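Local coordinates for protein ribonuclease T2 (Homo sapiens, PDB 3T0O) that cleaves single-stranded RNA, preferentially between purine and uridine residues, and so supplies RNA fragments for innate immune sensing, at residues P35-I40 against M69-P74. Numbering follows the deposited sequence. Where two conformers were deposited one is given.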
loop_
_atom_site.group_PDB
_atom_site.type_symbol
_atom_site.label_atom_id
_atom_site.label_comp_id
_atom_site.label_asym_id
_atom_site.label_seq_id
_atom_site.Cartn_x
_atom_site.Cartn_y
_atom_site.Cartn_z
ATOM N N PRO A 35 2.021 13.091 3.008
ATOM C CA PRO A 35 1.145 12.725 4.162
ATOM C C PRO A 35 1.919 12.035 5.284
ATOM O O PRO A 35 2.768 11.179 5.023
ATOM C CB PRO A 35 0.188 11.686 3.528
ATOM C CG PRO A 35 0.121 12.090 2.091
ATOM C CD PRO A 35 1.522 12.530 1.742
ATOM N N ASP A 36 1.538 12.341 6.524
ATOM C CA ASP A 36 2.193 11.751 7.650
ATOM C C ASP A 36 1.489 10.471 8.121
ATOM O O ASP A 36 1.480 10.110 9.346
ATOM C CB ASP A 36 2.278 12.782 8.786
ATOM C CG ASP A 36 0.928 13.157 9.326
ATOM O OD1 ASP A 36 0.863 13.904 10.348
ATOM O OD2 ASP A 36 -0.099 12.760 8.744
ATOM N N TYR A 37 1.044 9.675 7.150
ATOM C CA TYR A 37 0.422 8.385 7.481
ATOM C C TYR A 37 0.612 7.443 6.317
ATOM O O TYR A 37 0.878 7.896 5.205
ATOM C CB TYR A 37 -1.087 8.565 7.743
ATOM C CG TYR A 37 -1.847 9.372 6.738
ATOM C CD1 TYR A 37 -2.472 8.755 5.643
ATOM C CD2 TYR A 37 -2.024 10.719 6.931
ATOM C CE1 TYR A 37 -3.242 9.474 4.755
ATOM C CE2 TYR A 37 -2.755 11.441 5.985
ATOM C CZ TYR A 37 -3.300 10.790 4.905
ATOM O OH TYR A 37 -4.124 11.574 4.056
ATOM N N TRP A 38 0.601 6.161 6.592
ATOM C CA TRP A 38 0.669 5.153 5.564
ATOM C C TRP A 38 -0.523 5.213 4.696
ATOM O O TRP A 38 -1.652 5.391 5.175
ATOM C CB TRP A 38 0.687 3.750 6.219
ATOM C CG TRP A 38 1.998 3.543 6.969
ATOM C CD1 TRP A 38 2.313 4.017 8.257
ATOM C CD2 TRP A 38 3.148 2.851 6.495
ATOM N NE1 TRP A 38 3.627 3.679 8.546
ATOM C CE2 TRP A 38 4.150 2.944 7.511
ATOM C CE3 TRP A 38 3.436 2.147 5.313
ATOM C CZ2 TRP A 38 5.419 2.399 7.364
ATOM C CZ3 TRP A 38 4.699 1.564 5.168
ATOM C CH2 TRP A 38 5.677 1.679 6.211
ATOM N N THR A 39 -0.272 5.118 3.382
ATOM C CA THR A 39 -1.390 5.178 2.418
ATOM C C THR A 39 -1.388 3.941 1.530
ATOM O O THR A 39 -0.478 3.096 1.562
ATOM C CB THR A 39 -1.240 6.427 1.460
ATOM O OG1 THR A 39 0.051 6.341 0.823
ATOM C CG2 THR A 39 -1.277 7.677 2.303
ATOM N N ILE A 40 -2.479 3.803 0.734
ATOM C CA ILE A 40 -2.639 2.654 -0.121
ATOM C C ILE A 40 -1.766 2.731 -1.342
ATOM O O ILE A 40 -1.795 3.733 -2.072
ATOM C CB ILE A 40 -4.087 2.560 -0.600
ATOM C CG1 ILE A 40 -5.011 2.466 0.618
ATOM C CG2 ILE A 40 -4.195 1.335 -1.522
ATOM C CD1 ILE A 40 -6.510 2.623 0.216
ATOM N N MET A 69 -10.278 8.320 -2.013
ATOM C CA MET A 69 -9.088 7.977 -2.827
ATOM C C MET A 69 -8.031 9.074 -2.751
ATOM O O MET A 69 -6.831 8.764 -2.706
ATOM C CB MET A 69 -9.398 7.728 -4.311
ATOM C CG MET A 69 -10.471 6.770 -4.560
ATOM S SD MET A 69 -9.728 5.147 -4.598
ATOM C CE MET A 69 -8.668 5.276 -6.009
ATOM N N ARG A 70 -8.429 10.369 -2.782
ATOM C CA ARG A 70 -7.412 11.399 -2.626
ATOM C C ARG A 70 -6.730 11.351 -1.285
ATOM O O ARG A 70 -5.517 11.638 -1.195
ATOM C CB ARG A 70 -8.003 12.808 -2.873
ATOM C CG ARG A 70 -8.455 12.945 -4.355
ATOM C CD ARG A 70 -9.019 14.361 -4.659
ATOM N NE ARG A 70 -10.106 14.720 -3.780
ATOM C CZ ARG A 70 -11.377 14.828 -4.161
ATOM N NH1 ARG A 70 -11.736 14.568 -5.417
ATOM N NH2 ARG A 70 -12.283 15.165 -3.258
ATOM N N ALA A 71 -7.509 11.061 -0.218
ATOM C CA ALA A 71 -6.926 11.083 1.136
ATOM C C ALA A 71 -6.074 9.851 1.421
ATOM O O ALA A 71 -5.015 9.965 2.018
ATOM C CB ALA A 71 -8.009 11.114 2.160
ATOM N N TYR A 72 -6.538 8.709 0.931
ATOM C CA TYR A 72 -5.915 7.462 1.380
ATOM C C TYR A 72 -5.182 6.799 0.262
ATOM O O TYR A 72 -4.408 5.846 0.531
ATOM C CB TYR A 72 -7.056 6.483 1.846
ATOM C CG TYR A 72 -7.885 6.963 3.002
ATOM C CD1 TYR A 72 -7.357 7.792 3.939
ATOM C CD2 TYR A 72 -9.210 6.589 3.068
ATOM C CE1 TYR A 72 -8.181 8.272 5.021
ATOM C CE2 TYR A 72 -10.036 7.062 4.093
ATOM C CZ TYR A 72 -9.490 7.891 5.046
ATOM O OH TYR A 72 -10.310 8.322 6.112
ATOM N N TRP A 73 -5.393 7.215 -0.980
ATOM C CA TRP A 73 -4.737 6.547 -2.104
ATOM C C TRP A 73 -4.053 7.606 -2.978
ATOM O O TRP A 73 -4.115 7.583 -4.200
ATOM C CB TRP A 73 -5.782 5.745 -2.863
ATOM C CG TRP A 73 -5.241 4.561 -3.608
ATOM C CD1 TRP A 73 -4.024 4.427 -4.225
ATOM C CD2 TRP A 73 -5.992 3.376 -3.897
ATOM N NE1 TRP A 73 -3.937 3.157 -4.836
ATOM C CE2 TRP A 73 -5.150 2.517 -4.649
ATOM C CE3 TRP A 73 -7.276 2.937 -3.508
ATOM C CZ2 TRP A 73 -5.600 1.194 -5.083
ATOM C CZ3 TRP A 73 -7.687 1.642 -3.934
ATOM C CH2 TRP A 73 -6.840 0.816 -4.670
ATOM N N PRO A 74 -3.291 8.505 -2.365
ATOM C CA PRO A 74 -2.669 9.551 -3.184
ATOM C C PRO A 74 -1.485 9.044 -3.983
ATOM O O PRO A 74 -0.940 7.974 -3.674
ATOM C CB PRO A 74 -2.099 10.534 -2.125
ATOM C CG PRO A 74 -1.758 9.633 -0.920
ATOM C CD PRO A 74 -2.987 8.670 -0.913
HETATM O O HOH W 1 -0.726 6.184 -1.806
#
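Ile40 and Trp73 meet because each swings one group anti to its own backbone N: CG2 in Ile40, and the indole CG in Trp73 (chi1 -154°). The Ile40 methyl then lies over the indole, with CG2 3.6 Å from the centroid of the five-membered ring and 17° off its normal, a CH-pi contact over the face. In one of its two conformers, Met69 CE lies near the rim of the opposite face. The indole NE1 hydrogen-bonds to His41 O, which probably helps hold the ring's rotation.

Two carbonyls at the end of helix 66-72 turn outward to the 35-40 segment. Tyr72 O accepts from Ile40 N at 2.8 Å, a nearly linear bond. Ala71 O takes the hydroxyl of Tyr37, OH to O 2.7 Å, at the edge of the phenol ring; here the donor is tilted 25° from the carbonyl plane. Alongside these bonds, Thr39 CB sits 3.7 Å from Pro74 CD, and its CG2 methyl rests against the same proline ring. The other branch, OG1, donates to a water at 2.7 Å, and that water in turn donates to Ile40 O and Pro74 O, tying the two segments together at Pro74, just past the point where Trp73 leaves helical geometry.

Beyond the pair, Tyr118 of helix 107-121 touches Tyr37, Ile40 and Tyr72, while Phe86, Trp87 and Phe111 also meet the indole, Trp87 edge-to-face. The contact thus joins the C-terminal end of a helix to the start of sheet strand 39-45 in the RNase T2 alpha/beta fold, beside the active site, where His41 (predicted) follows Ile40 and the side chain of Glu90 (by similarity) lies about 4 Å from that of Trp73.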